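Alcohol oxidase (Myceliophthora thermophila, PDB 6F74) binds FAD as a flavoprotein oxidase of the vanillyl-alcohol-oxidase (VAO) type and probably oxidises an alcohol or related substrate at the expense of molecular oxygen. Local coordinates at residues His246-Asn252 / Gly348-Tyr352; Val336-Gln340 / Pro391-Ala395; Asn223-Val227 / Ile302-Val308; Leu331-Ala335 / Val451-Glu456. All coordinates share one frame. Numbering follows the deposited sequence.

Contact 1 (His246-Asn252 / Gly348-Tyr352); sequences HGPATHN and GVAGY. With FAD (flavin-adenine dinucleotide), chain I.
The ring of Tyr-352 meets the imidazole of His-246 rim to rim, centroids 5.4 Å apart and planes at 53°, so that Tyr-352 OH and His-246 ND1 share a hydrogen bond of 2.7 Å. Tyr-352 (chi1 m, chi2 near 90°) leaves an extended strand that runs on to residue 356, while His-246 takes the p rotamer from an extended backbone that pairs with the flavin: His-246 N donates to FAD O2 (3.1 Å) and FAD N3 to His-246 O (3.0 Å). FAD O2 also lies over one imidazole face, and NE2 is held by Glu-543. Gly-247 is almost fully extended; a CB there would be crowded by Pro-248 CD, and its CA lies 3.1 Å from Tyr-352 OH. This is the seam of a VAO-type flavoenzyme, where a loop of the FAD-binding domain meets the large antiparallel sheet of the second domain. A type I turn, Gly-247 to Thr-250, then starts a short helix. In the register, Pro-248 faces Gly-351 (CA-CA 5.8 Å) and His-251 faces Ala-350 (6.3 Å). His-251, chi1 t, lays its CB 3.7 Å from Ala-350 CB, where a small residue lets the two segments approach, and its NE2 3.5 Å from Gly-348 CA; its ND1 bonds to Ser-474 O. Gly-348, at positive phi, is the C-prime residue of a Schellman motif closing the preceding helix.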
loop_
_atom_site.group_PDB
_atom_site.type_symbol
_atom_site.label_atom_id
_atom_site.label_comp_id
_atom_site.label_asym_id
_atom_site.label_seq_id
_atom_site.Cartn_x
_atom_site.Cartn_y
_atom_site.Cartn_z
ATOM N N HIS A 246 -5.330 -1.141 5.230
ATOM C CA HIS A 246 -5.746 -2.305 5.991
ATOM C C HIS A 246 -4.656 -2.713 6.947
ATOM O O HIS A 246 -3.507 -2.354 6.800
ATOM C CB HIS A 246 -6.128 -3.495 5.081
ATOM C CG HIS A 246 -4.984 -4.066 4.322
ATOM N ND1 HIS A 246 -4.113 -4.987 4.867
ATOM C CD2 HIS A 246 -4.542 -3.816 3.071
ATOM C CE1 HIS A 246 -3.159 -5.259 3.988
ATOM N NE2 HIS A 246 -3.392 -4.558 2.891
ATOM N N GLY A 247 -5.051 -3.466 7.961
ATOM C CA GLY A 247 -4.138 -3.959 8.988
ATOM C C GLY A 247 -4.911 -4.883 9.906
ATOM O O GLY A 247 -6.114 -5.043 9.741
ATOM N N PRO A 248 -4.251 -5.464 10.902
ATOM C CA PRO A 248 -4.939 -6.403 11.789
ATOM C C PRO A 248 -6.247 -5.890 12.443
ATOM O O PRO A 248 -7.191 -6.677 12.604
ATOM C CB PRO A 248 -3.876 -6.672 12.859
ATOM C CG PRO A 248 -2.601 -6.586 12.109
ATOM C CD PRO A 248 -2.807 -5.398 11.188
ATOM N N ALA A 249 -6.284 -4.589 12.778
ATOM C CA ALA A 249 -7.359 -4.001 13.572
ATOM C C ALA A 249 -8.514 -3.335 12.790
ATOM O O ALA A 249 -9.436 -2.815 13.402
ATOM C CB ALA A 249 -6.759 -3.035 14.588
ATOM N N THR A 250 -8.492 -3.385 11.458
ATOM C CA THR A 250 -9.456 -2.611 10.653
ATOM C C THR A 250 -10.876 -3.191 10.645
ATOM O O THR A 250 -11.839 -2.434 10.707
ATOM C CB THR A 250 -8.989 -2.365 9.207
ATOM O OG1 THR A 250 -8.722 -3.610 8.541
ATOM C CG2 THR A 250 -7.759 -1.493 9.179
ATOM N N HIS A 251 -11.017 -4.515 10.568
ATOM C CA HIS A 251 -12.338 -5.115 10.744
ATOM C C HIS A 251 -13.018 -4.597 12.021
ATOM O O HIS A 251 -14.185 -4.208 12.022
ATOM C CB HIS A 251 -12.245 -6.644 10.796
ATOM C CG HIS A 251 -13.515 -7.291 11.240
ATOM N ND1 HIS A 251 -14.589 -7.459 10.401
ATOM C CD2 HIS A 251 -13.918 -7.727 12.461
ATOM C CE1 HIS A 251 -15.595 -7.981 11.078
ATOM N NE2 HIS A 251 -15.220 -8.146 12.332
ATOM N N ASN A 252 -12.279 -4.600 13.117
ATOM C CA ASN A 252 -12.857 -4.236 14.413
ATOM C C ASN A 252 -13.089 -2.758 14.585
ATOM O O ASN A 252 -14.084 -2.377 15.207
ATOM C CB ASN A 252 -11.985 -4.802 15.519
ATOM C CG ASN A 252 -12.189 -6.286 15.730
ATOM O OD1 ASN A 252 -12.741 -6.631 16.769
ATOM N ND2 ASN A 252 -11.747 -7.173 14.809
ATOM N N GLY A 348 -16.466 -11.738 13.778
ATOM C CA GLY A 348 -15.329 -10.983 14.318
ATOM C C GLY A 348 -13.927 -11.470 13.998
ATOM O O GLY A 348 -12.955 -11.114 14.681
ATOM N N VAL A 349 -13.804 -12.273 12.939
ATOM C CA VAL A 349 -12.527 -12.809 12.506
ATOM C C VAL A 349 -11.932 -11.902 11.411
ATOM O O VAL A 349 -12.639 -11.415 10.507
ATOM C CB VAL A 349 -12.639 -14.264 11.978
ATOM C CG1 VAL A 349 -11.268 -14.840 11.642
ATOM C CG2 VAL A 349 -13.293 -15.167 13.011
ATOM N N ALA A 350 -10.626 -11.689 11.519
ATOM C CA ALA A 350 -9.857 -10.920 10.547
ATOM C C ALA A 350 -8.460 -11.516 10.404
ATOM O O ALA A 350 -8.015 -12.318 11.243
ATOM C CB ALA A 350 -9.777 -9.459 10.964
ATOM N N GLY A 351 -7.761 -11.089 9.350
ATOM C CA GLY A 351 -6.345 -11.439 9.172
ATOM C C GLY A 351 -5.979 -11.774 7.749
ATOM O O GLY A 351 -6.643 -11.338 6.800
ATOM N N TYR A 352 -4.901 -12.534 7.594
ATOM C CA TYR A 352 -4.349 -12.746 6.271
ATOM C C TYR A 352 -4.053 -14.193 6.000
ATOM O O TYR A 352 -3.493 -14.895 6.856
ATOM C CB TYR A 352 -3.076 -11.909 6.076
ATOM C CG TYR A 352 -3.293 -10.446 6.374
ATOM C CD1 TYR A 352 -3.119 -9.931 7.685
ATOM C CD2 TYR A 352 -3.667 -9.576 5.383
ATOM C CE1 TYR A 352 -3.319 -8.595 7.955
ATOM C CE2 TYR A 352 -3.867 -8.223 5.648
ATOM C CZ TYR A 352 -3.686 -7.745 6.937
ATOM O OH TYR A 352 -3.867 -6.421 7.196
HETATM P PA FAD I . 5.116 6.721 -0.587
HETATM O O1A FAD I . 5.730 5.948 -1.750
HETATM O O2A FAD I . 6.036 7.626 0.171
HETATM O O5B FAD I . 3.895 7.538 -1.165
HETATM C C5B FAD I . 2.794 6.850 -1.690
HETATM C C4B FAD I . 1.911 7.832 -2.439
HETATM O O4B FAD I . 1.420 8.755 -1.481
HETATM C C3B FAD I . 2.587 8.669 -3.494
HETATM O O3B FAD I . 1.594 9.009 -4.469
HETATM C C2B FAD I . 2.965 9.943 -2.780
HETATM O O2B FAD I . 2.956 11.124 -3.592
HETATM C C1B FAD I . 1.854 10.075 -1.774
HETATM N N9A FAD I . 2.202 10.722 -0.504
HETATM C C8A FAD I . 2.994 10.229 0.457
HETATM N N7A FAD I . 3.061 11.072 1.505
HETATM C C5A FAD I . 2.289 12.113 1.206
HETATM C C6A FAD I . 1.928 13.344 1.909
HETATM N N6A FAD I . 2.458 13.537 3.138
HETATM N N1A FAD I . 1.097 14.210 1.272
HETATM C C2A FAD I . 0.608 13.943 0.033
HETATM N N3A FAD I . 0.886 12.810 -0.662
HETATM C C4A FAD I . 1.711 11.881 -0.113
HETATM N N1 FAD I . -0.681 -1.344 2.872
HETATM C C2 FAD I . -1.666 -1.836 3.658
HETATM O O2 FAD I . -2.840 -1.416 3.490
HETATM N N3 FAD I . -1.424 -2.738 4.630
HETATM C C4 FAD I . -0.198 -3.237 4.862
HETATM O O4 FAD I . 0.020 -4.087 5.751
HETATM C C4X FAD I . 0.933 -2.767 4.034
HETATM N N5 FAD I . 2.183 -3.239 4.215
HETATM C C5X FAD I . 3.201 -2.781 3.445
HETATM C C6 FAD I . 4.491 -3.265 3.659
HETATM C C7 FAD I . 5.568 -2.816 2.914
HETATM C C7M FAD I . 6.887 -3.463 3.259
HETATM C C8 FAD I . 5.353 -1.778 1.866
HETATM C C8M FAD I . 6.488 -1.195 1.035
HETATM C C9 FAD I . 4.064 -1.310 1.633
HETATM C C9A FAD I . 2.963 -1.757 2.384
HETATM N N10 FAD I . 1.638 -1.276 2.196
HETATM C C10 FAD I . 0.605 -1.771 3.003
HETATM C "C1'" FAD I . 1.273 -0.329 1.116
HETATM C "C2'" FAD I . 1.135 1.127 1.418
HETATM O "O2'" FAD I . -0.168 1.323 1.963
HETATM C "C3'" FAD I . 1.236 1.925 0.114
HETATM O "O3'" FAD I . 2.410 1.567 -0.637
HETATM C "C4'" FAD I . 1.222 3.427 0.367
HETATM O "O4'" FAD I . 1.306 4.123 -0.880
HETATM C "C5'" FAD I . 2.358 3.844 1.289
HETATM O "O5'" FAD I . 2.320 5.241 1.521
HETATM P P FAD I . 3.737 5.879 1.822
HETATM O O1P FAD I . 4.448 5.070 2.871
HETATM O O2P FAD I . 3.500 7.336 2.037
HETATM O O3P FAD I . 4.464 5.612 0.401
#

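Contact 2 (Val336-Gln340 / Pro391-Ala395)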
loop_
_atom_site.group_PDB
_atom_site.type_symbol
_atom_site.label_atom_id
_atom_site.label_comp_id
_atom_site.label_asym_id
_atom_site.label_seq_id
_atom_site.Cartn_x
_atom_site.Cartn_y
_atom_site.Cartn_z
ATOM N N VAL A 336 -13.677 -23.765 -1.036
ATOM C CA VAL A 336 -14.601 -23.902 0.098
ATOM C C VAL A 336 -14.291 -22.874 1.179
ATOM O O VAL A 336 -15.185 -22.249 1.711
ATOM C CB VAL A 336 -14.556 -25.332 0.727
ATOM C CG1 VAL A 336 -15.264 -25.381 2.082
ATOM C CG2 VAL A 336 -15.191 -26.350 -0.208
ATOM N N LEU A 337 -13.010 -22.729 1.500
ATOM C CA LEU A 337 -12.549 -21.807 2.518
ATOM C C LEU A 337 -12.956 -20.377 2.175
ATOM O O LEU A 337 -13.405 -19.628 3.051
ATOM C CB LEU A 337 -11.020 -21.898 2.681
ATOM C CG LEU A 337 -10.330 -20.885 3.606
ATOM C CD1 LEU A 337 -9.105 -21.498 4.277
ATOM C CD2 LEU A 337 -9.898 -19.598 2.888
ATOM N N HIS A 338 -12.759 -19.994 0.916
ATOM C CA HIS A 338 -13.196 -18.681 0.459
ATOM C C HIS A 338 -14.697 -18.474 0.723
ATOM O O HIS A 338 -15.099 -17.406 1.167
ATOM C CB HIS A 338 -12.854 -18.430 -1.021
ATOM C CG HIS A 338 -11.442 -17.975 -1.248
ATOM N ND1 HIS A 338 -10.347 -18.768 -0.998
ATOM C CD2 HIS A 338 -10.956 -16.813 -1.739
ATOM C CE1 HIS A 338 -9.247 -18.105 -1.292
ATOM N NE2 HIS A 338 -9.587 -16.912 -1.741
ATOM N N GLN A 339 -15.505 -19.498 0.473
ATOM C CA GLN A 339 -16.952 -19.422 0.761
ATOM C C GLN A 339 -17.307 -19.227 2.240
ATOM O O GLN A 339 -18.416 -18.777 2.542
ATOM C CB GLN A 339 -17.670 -20.677 0.274
ATOM C CG GLN A 339 -17.634 -20.911 -1.222
ATOM C CD GLN A 339 -18.497 -22.102 -1.603
ATOM O OE1 GLN A 339 -18.116 -23.236 -1.381
ATOM N NE2 GLN A 339 -19.652 -21.841 -2.179
ATOM N N GLN A 340 -16.404 -19.616 3.146
ATOM C CA GLN A 340 -16.641 -19.493 4.574
ATOM C C GLN A 340 -16.237 -18.133 5.154
ATOM O O GLN A 340 -16.566 -17.833 6.316
ATOM C CB GLN A 340 -15.887 -20.574 5.332
ATOM C CG GLN A 340 -16.214 -21.987 4.933
ATOM C CD GLN A 340 -17.713 -22.270 4.982
ATOM O OE1 GLN A 340 -18.399 -21.911 5.944
ATOM N NE2 GLN A 340 -18.220 -22.891 3.937
ATOM N N PRO A 391 -17.337 -22.399 11.501
ATOM C CA PRO A 391 -17.914 -22.631 10.178
ATOM C C PRO A 391 -16.871 -23.093 9.143
ATOM O O PRO A 391 -17.172 -23.974 8.332
ATOM C CB PRO A 391 -18.509 -21.267 9.811
ATOM C CG PRO A 391 -18.791 -20.625 11.132
ATOM C CD PRO A 391 -17.605 -21.022 11.954
ATOM N N LEU A 392 -15.661 -22.545 9.231
ATOM C CA LEU A 392 -14.536 -22.989 8.392
ATOM C C LEU A 392 -13.994 -24.377 8.737
ATOM O O LEU A 392 -13.829 -25.192 7.840
ATOM C CB LEU A 392 -13.370 -21.982 8.422
ATOM C CG LEU A 392 -12.160 -22.358 7.539
ATOM C CD1 LEU A 392 -12.500 -22.635 6.088
ATOM C CD2 LEU A 392 -11.134 -21.252 7.660
ATOM N N MET A 393 -13.701 -24.646 9.999
ATOM C CA MET A 393 -13.150 -25.990 10.372
ATOM C C MET A 393 -14.126 -27.120 10.120
ATOM O O MET A 393 -13.736 -28.206 9.666
ATOM C CB MET A 393 -12.659 -25.998 11.827
ATOM C CG MET A 393 -11.644 -24.902 12.134
ATOM S SD MET A 393 -10.189 -24.922 11.063
ATOM C CE MET A 393 -10.588 -23.842 9.770
ATOM N N ASN A 394 -15.407 -26.836 10.343
ATOM C CA ASN A 394 -16.457 -27.789 10.028
ATOM C C ASN A 394 -16.493 -28.075 8.527
ATOM O O ASN A 394 -16.648 -29.238 8.136
ATOM C CB ASN A 394 -17.826 -27.291 10.496
ATOM C CG ASN A 394 -17.941 -27.194 12.018
ATOM O OD1 ASN A 394 -17.167 -27.790 12.776
ATOM N ND2 ASN A 394 -18.956 -26.476 12.474
ATOM N N ALA A 395 -16.355 -27.049 7.697
ATOM C CA ALA A 395 -16.398 -27.248 6.250
ATOM C C ALA A 395 -15.177 -28.004 5.776
ATOM O O ALA A 395 -15.262 -28.759 4.812
ATOM C CB ALA A 395 -16.548 -25.938 5.502
#
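Two helical segments, 336-340 and 391-395, run nearly antiparallel, at 157°, with axes 9.3 Å apart at closest approach. The second belongs to a helix kinked at its entry into 391-395, because the N atoms of Pro-391 and Leu-392 make no bond to the turn before; a proline nitrogen has no hydrogen to give. Gln-340 and Leu-392 bring the backbones nearest, CA to CA 5.6 Å, and at the other end Val-336 stands across from Ala-395 at 7.2 Å. The interface is mostly apolar. Leu-392 CD1 sits 3.7 Å from Leu-337 CG and 3.9 Å from Gln-340 CG, so the leucine is covered by both the neighbouring leucine and the aliphatic part of the glutamine. Val-336 CG1 rests 3.7 Å from Ala-395 CB, the small alanine leaving space for the branched side chain. Of the touching residues only the two leucines are buried; the others are partly exposed, which suits the polar end of Gln-340. On the sheet side, Leu-337 and Leu-392 both reach Leu-316 of strand 311-320, and Tyr-371 and His-373 of strand 370-378 support them. The arrangement is that of an alpha/beta layer: adjacent antiparallel helices on one face of an antiparallel sheet.

Contact 3 (Asn223-Val227 / Ile302-Val308)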
loop_
_atom_site.group_PDB
_atom_site.type_symbol
_atom_site.label_atom_id
_atom_site.label_comp_id
_atom_site.label_asym_id
_atom_site.label_seq_id
_atom_site.Cartn_x
_atom_site.Cartn_y
_atom_site.Cartn_z
ATOM N N ASN A 223 -1.613 2.766 26.176
ATOM C CA ASN A 223 -2.571 1.666 26.264
ATOM C C ASN A 223 -3.771 1.823 25.307
ATOM O O ASN A 223 -4.916 1.601 25.691
ATOM C CB ASN A 223 -3.038 1.512 27.724
ATOM C CG ASN A 223 -3.691 0.154 28.011
ATOM O OD1 ASN A 223 -3.388 -0.850 27.375
ATOM N ND2 ASN A 223 -4.597 0.133 28.996
ATOM N N VAL A 224 -3.521 2.249 24.072
ATOM C CA VAL A 224 -4.597 2.327 23.083
ATOM C C VAL A 224 -4.192 1.605 21.806
ATOM O O VAL A 224 -3.029 1.248 21.604
ATOM C CB VAL A 224 -5.037 3.773 22.787
ATOM C CG1 VAL A 224 -5.576 4.444 24.057
ATOM C CG2 VAL A 224 -3.886 4.573 22.182
ATOM N N ILE A 225 -5.176 1.412 20.946
ATOM C CA ILE A 225 -5.002 0.727 19.673
ATOM C C ILE A 225 -5.017 1.750 18.554
ATOM O O ILE A 225 -6.013 2.433 18.348
ATOM C CB ILE A 225 -6.097 -0.325 19.441
ATOM C CG1 ILE A 225 -6.034 -1.392 20.543
ATOM C CG2 ILE A 225 -5.930 -0.991 18.068
ATOM C CD1 ILE A 225 -7.124 -2.430 20.484
ATOM N N ALA A 226 -3.894 1.852 17.856
ATOM C CA ALA A 226 -3.770 2.624 16.645
ATOM C C ALA A 226 -3.929 1.623 15.511
ATOM O O ALA A 226 -3.259 0.587 15.474
ATOM C CB ALA A 226 -2.394 3.282 16.564
ATOM N N VAL A 227 -4.837 1.948 14.596
ATOM C CA VAL A 227 -5.202 1.085 13.496
ATOM C C VAL A 227 -4.294 1.426 12.299
ATOM O O VAL A 227 -4.638 2.266 11.473
ATOM C CB VAL A 227 -6.705 1.212 13.145
ATOM C CG1 VAL A 227 -7.102 0.171 12.108
ATOM C CG2 VAL A 227 -7.562 1.007 14.364
ATOM N N ILE A 302 -5.694 10.973 14.168
ATOM C CA ILE A 302 -6.405 9.700 14.032
ATOM C C ILE A 302 -7.136 9.319 15.317
ATOM O O ILE A 302 -6.634 9.555 16.409
ATOM C CB ILE A 302 -5.480 8.518 13.629
ATOM C CG1 ILE A 302 -4.294 8.388 14.587
ATOM C CG2 ILE A 302 -5.011 8.680 12.185
ATOM C CD1 ILE A 302 -3.565 7.061 14.516
ATOM N N LYS A 303 -8.307 8.697 15.168
ATOM C CA LYS A 303 -8.960 8.000 16.275
ATOM C C LYS A 303 -8.035 6.910 16.773
ATOM O O LYS A 303 -7.374 6.218 15.973
ATOM C CB LYS A 303 -10.247 7.320 15.822
ATOM C CG LYS A 303 -11.347 8.234 15.398
ATOM C CD LYS A 303 -12.576 7.432 14.971
ATOM C CE LYS A 303 -13.609 8.281 14.240
ATOM N NZ LYS A 303 -14.235 7.432 13.119
ATOM N N VAL A 304 -7.961 6.773 18.088
ATOM C CA VAL A 304 -7.357 5.585 18.704
ATOM C C VAL A 304 -8.374 4.997 19.666
ATOM O O VAL A 304 -9.287 5.685 20.120
ATOM C CB VAL A 304 -5.976 5.837 19.344
ATOM C CG1 VAL A 304 -4.991 6.182 18.251
ATOM C CG2 VAL A 304 -6.004 6.917 20.415
ATOM N N HIS A 305 -8.232 3.702 19.933
ATOM C CA HIS A 305 -9.299 2.905 20.510
ATOM C C HIS A 305 -8.859 2.214 21.794
ATOM O O HIS A 305 -7.702 1.837 21.898
ATOM C CB HIS A 305 -9.746 1.887 19.461
ATOM C CG HIS A 305 -10.265 2.520 18.214
ATOM N ND1 HIS A 305 -11.584 2.879 18.050
ATOM C CD2 HIS A 305 -9.628 2.895 17.081
ATOM C CE1 HIS A 305 -11.732 3.446 16.868
ATOM N NE2 HIS A 305 -10.560 3.473 16.258
ATOM N N PRO A 306 -9.784 2.009 22.749
ATOM C CA PRO A 306 -9.427 1.306 23.986
ATOM C C PRO A 306 -8.734 -0.031 23.711
ATOM O O PRO A 306 -9.123 -0.743 22.785
ATOM C CB PRO A 306 -10.794 1.055 24.663
ATOM C CG PRO A 306 -11.721 2.077 24.076
ATOM C CD PRO A 306 -11.238 2.261 22.659
ATOM N N ASN A 307 -7.716 -0.357 24.506
ATOM C CA ASN A 307 -7.079 -1.674 24.435
ATOM C C ASN A 307 -8.113 -2.750 24.791
ATOM O O ASN A 307 -9.126 -2.470 25.414
ATOM C CB ASN A 307 -5.844 -1.785 25.358
ATOM C CG ASN A 307 -4.752 -2.719 24.824
ATOM O OD1 ASN A 307 -5.018 -3.610 24.003
ATOM N ND2 ASN A 307 -3.520 -2.533 25.322
ATOM N N VAL A 308 -7.857 -3.979 24.332
ATOM C CA VAL A 308 -8.729 -5.120 24.633
ATOM C C VAL A 308 -8.075 -5.965 25.708
ATOM O O VAL A 308 -6.864 -5.850 25.940
ATOM C CB VAL A 308 -9.057 -5.974 23.393
ATOM C CG1 VAL A 308 -9.919 -5.173 22.426
ATOM C CG2 VAL A 308 -7.796 -6.502 22.711
#
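The polar groups here pair closely. Ile-225 and His-305 form an antiparallel hydrogen-bonded pair: Ile-225 N gives to His-305 O at 2.7 Å and His-305 N to Ile-225 O at 3.0 Å. Ile-225 O also receives a CA-H...O contact from Val-304 CA at 3.4 Å. The carbonyl of Val-224, in the adjoining non-hydrogen-bonded pair with Pro-306, accepts from Trp-416 instead; proline suits this position, having no amide hydrogen to place. Asn-307 uses its whole amide. Its ND2 donates to Asn-223 OD1 at 2.7 Å and also to Asp-414, while its OD1 takes Val-308 N at 2.9 Å and the backbone N of Tyr-415. Asn-223 has positive phi, which asparagine tolerates well, as the C-prime residue of the Schellman motif ending helix 212-221. His-305 NE2 is satisfied by Gln-259, and its ring stacks on Phe-253. Apolar contacts close the gaps: Val-224 CG2 lies 3.6 Å from Val-304 CG2, and Val-227 CG2 3.9 Å from His-305 CD2. The short strand 224-225 thus adds to the end of long strand 296-306, with Val-224 and Ala-226 covered by helix 212-221, and Ile-225 and Val-227 against helix 250-253.

Contact 4 (Leu331-Ala335 / Val451-Glu456)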
loop_
_atom_site.group_PDB
_atom_site.type_symbol
_atom_site.label_atom_id
_atom_site.label_comp_id
_atom_site.label_asym_id
_atom_site.label_seq_id
_atom_site.Cartn_x
_atom_site.Cartn_y
_atom_site.Cartn_z
ATOM N N LEU A 331 -7.088 -27.115 -4.079
ATOM C CA LEU A 331 -7.820 -25.968 -4.623
ATOM C C LEU A 331 -9.307 -26.089 -4.359
ATOM O O LEU A 331 -9.955 -25.075 -4.168
ATOM C CB LEU A 331 -7.522 -25.772 -6.118
ATOM C CG LEU A 331 -6.093 -25.409 -6.560
ATOM C CD1 LEU A 331 -6.030 -24.897 -7.990
ATOM C CD2 LEU A 331 -5.413 -24.377 -5.672
ATOM N N ASP A 332 -9.854 -27.309 -4.312
ATOM C CA ASP A 332 -11.255 -27.506 -3.901
ATOM C C ASP A 332 -11.456 -26.903 -2.498
ATOM O O ASP A 332 -12.404 -26.158 -2.263
ATOM C CB ASP A 332 -11.652 -29.004 -3.870
ATOM C CG ASP A 332 -11.756 -29.640 -5.286
ATOM O OD1 ASP A 332 -11.551 -28.962 -6.306
ATOM O OD2 ASP A 332 -12.061 -30.840 -5.370
ATOM N N ALA A 333 -10.546 -27.235 -1.578
ATOM C CA ALA A 333 -10.638 -26.812 -0.188
ATOM C C ALA A 333 -10.440 -25.307 -0.049
ATOM O O ALA A 333 -11.073 -24.695 0.781
ATOM C CB ALA A 333 -9.618 -27.562 0.653
ATOM N N ILE A 334 -9.575 -24.722 -0.877
ATOM C CA ILE A 334 -9.345 -23.271 -0.888
ATOM C C ILE A 334 -10.596 -22.539 -1.388
ATOM O O ILE A 334 -10.988 -21.494 -0.833
ATOM C CB ILE A 334 -8.083 -22.910 -1.707
ATOM C CG1 ILE A 334 -6.862 -23.397 -0.918
ATOM C CG2 ILE A 334 -7.991 -21.407 -1.949
ATOM C CD1 ILE A 334 -5.529 -23.262 -1.610
ATOM N N ALA A 335 -11.234 -23.103 -2.402
ATOM C CA ALA A 335 -12.512 -22.595 -2.857
ATOM C C ALA A 335 -13.549 -22.626 -1.723
ATOM O O ALA A 335 -14.188 -21.623 -1.474
ATOM C CB ALA A 335 -13.002 -23.373 -4.063
ATOM N N VAL A 451 -16.738 -20.063 -7.822
ATOM C CA VAL A 451 -15.613 -19.774 -6.954
ATOM C C VAL A 451 -14.463 -20.661 -7.364
ATOM O O VAL A 451 -13.367 -20.177 -7.616
ATOM C CB VAL A 451 -15.988 -19.993 -5.478
ATOM C CG1 VAL A 451 -14.802 -19.844 -4.558
ATOM C CG2 VAL A 451 -17.081 -19.015 -5.079
ATOM N N ARG A 452 -14.720 -21.958 -7.437
ATOM C CA ARG A 452 -13.718 -22.935 -7.869
ATOM C C ARG A 452 -13.058 -22.574 -9.207
ATOM O O ARG A 452 -11.822 -22.680 -9.336
ATOM C CB ARG A 452 -14.313 -24.332 -7.926
ATOM C CG ARG A 452 -13.318 -25.472 -8.120
ATOM C CD ARG A 452 -12.176 -25.451 -7.100
ATOM N NE ARG A 452 -11.259 -26.570 -7.308
ATOM C CZ ARG A 452 -10.312 -26.643 -8.250
ATOM N NH1 ARG A 452 -10.112 -25.648 -9.128
ATOM N NH2 ARG A 452 -9.557 -27.734 -8.306
ATOM N N GLU A 453 -13.857 -22.096 -10.153
ATOM C CA GLU A 453 -13.343 -21.624 -11.433
ATOM C C GLU A 453 -12.417 -20.380 -11.293
ATOM O O GLU A 453 -11.379 -20.263 -11.963
ATOM C CB GLU A 453 -14.526 -21.288 -12.361
ATOM C CG GLU A 453 -14.072 -21.066 -13.806
ATOM C CD GLU A 453 -14.907 -20.129 -14.639
ATOM O OE1 GLU A 453 -15.422 -19.076 -14.127
ATOM O OE2 GLU A 453 -15.000 -20.534 -15.827
ATOM N N ALA A 454 -12.789 -19.449 -10.422
ATOM C CA ALA A 454 -11.935 -18.299 -10.125
ATOM C C ALA A 454 -10.598 -18.729 -9.503
ATOM O O ALA A 454 -9.529 -18.292 -9.941
ATOM C CB ALA A 454 -12.652 -17.334 -9.195
ATOM N N ILE A 455 -10.684 -19.582 -8.494
ATOM C CA ILE A 455 -9.508 -20.185 -7.856
ATOM C C ILE A 455 -8.621 -20.906 -8.880
ATOM O O ILE A 455 -7.409 -20.729 -8.844
ATOM C CB ILE A 455 -9.915 -21.139 -6.711
ATOM C CG1 ILE A 455 -10.586 -20.374 -5.546
ATOM C CG2 ILE A 455 -8.748 -21.950 -6.195
ATOM C CD1 ILE A 455 -9.782 -19.240 -4.929
ATOM N N GLU A 456 -9.211 -21.683 -9.789
ATOM C CA GLU A 456 -8.429 -22.387 -10.799
ATOM C C GLU A 456 -7.575 -21.427 -11.611
ATOM O O GLU A 456 -6.390 -21.644 -11.754
ATOM C CB GLU A 456 -9.334 -23.206 -11.742
ATOM C CG GLU A 456 -8.609 -24.123 -12.721
ATOM C CD GLU A 456 -7.717 -25.138 -12.031
ATOM O OE1 GLU A 456 -8.075 -25.682 -10.942
ATOM O OE2 GLU A 456 -6.599 -25.348 -12.544
#
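This is helix-to-helix packing in the layer that covers the seven-stranded antiparallel sheet of the second domain: segments 331-335 and 451-456 approach to 9.0 Å between axes and cross at 123°. The apolar part is built round Ala-335 and Ile-455; the small Ala-335 lets its CA come within 5.2 Å of that of Arg-452. Ala-335 CB lies 4.0 Å from Val-451 CG1 and 4.1 Å from Ile-455 CG1. Ile-455 also meets Leu-331, CG2 to CB 4.0 Å, and Ile-334, CD1 to CG2 4.1 Å; Trp-355 of strand 349-356 touches all three of these side chains, tying the helices to the sheet. The charged part lies nearer the solvent and is a network of Asp-332, Arg-452 and Glu-456. Arg-452 NE bonds to Asp-332 OD1 at 2.6 Å, with a weak second bond from NH2 at 3.1 Å, while its NH1 reaches Glu-456 OE1 one turn along the same helix, at 2.7 Å. Both acids have further partners, Asp-332 in Lys-328 and Glu-456 in Arg-357, and Arg-452 NH2 also donates to Lys-328 O. A long flexible arginine can serve two acids and still pack: Leu-331 CB covers one face of the guanidinium, 3.6 Å from Arg-452 NH2.

Overall arrangement
Contacts 2 and 4 both use helix 328-346, one turn after another, and touch where His-338 packs on Ile-455 and Val-451. Contact 1 takes up the strand that follows this helix, so one helix-strand unit leads from the outer layer to the histidine that bonds the flavin, and contact 1 meets contact 3 where Ala-249 and Thr-250 press on Val-227. Contacts 1, 3 and 4 are largely buried; contact 2 is partly open. Their chemistry follows place: cofactor and side-chain hydrogen bonds beside FAD in contact 1, backbone sheet pairing and an asparagine-asparagine bond in contact 3, mainly apolar contacts in contact 2, and in contact 4 an apolar core edged by salt bridges.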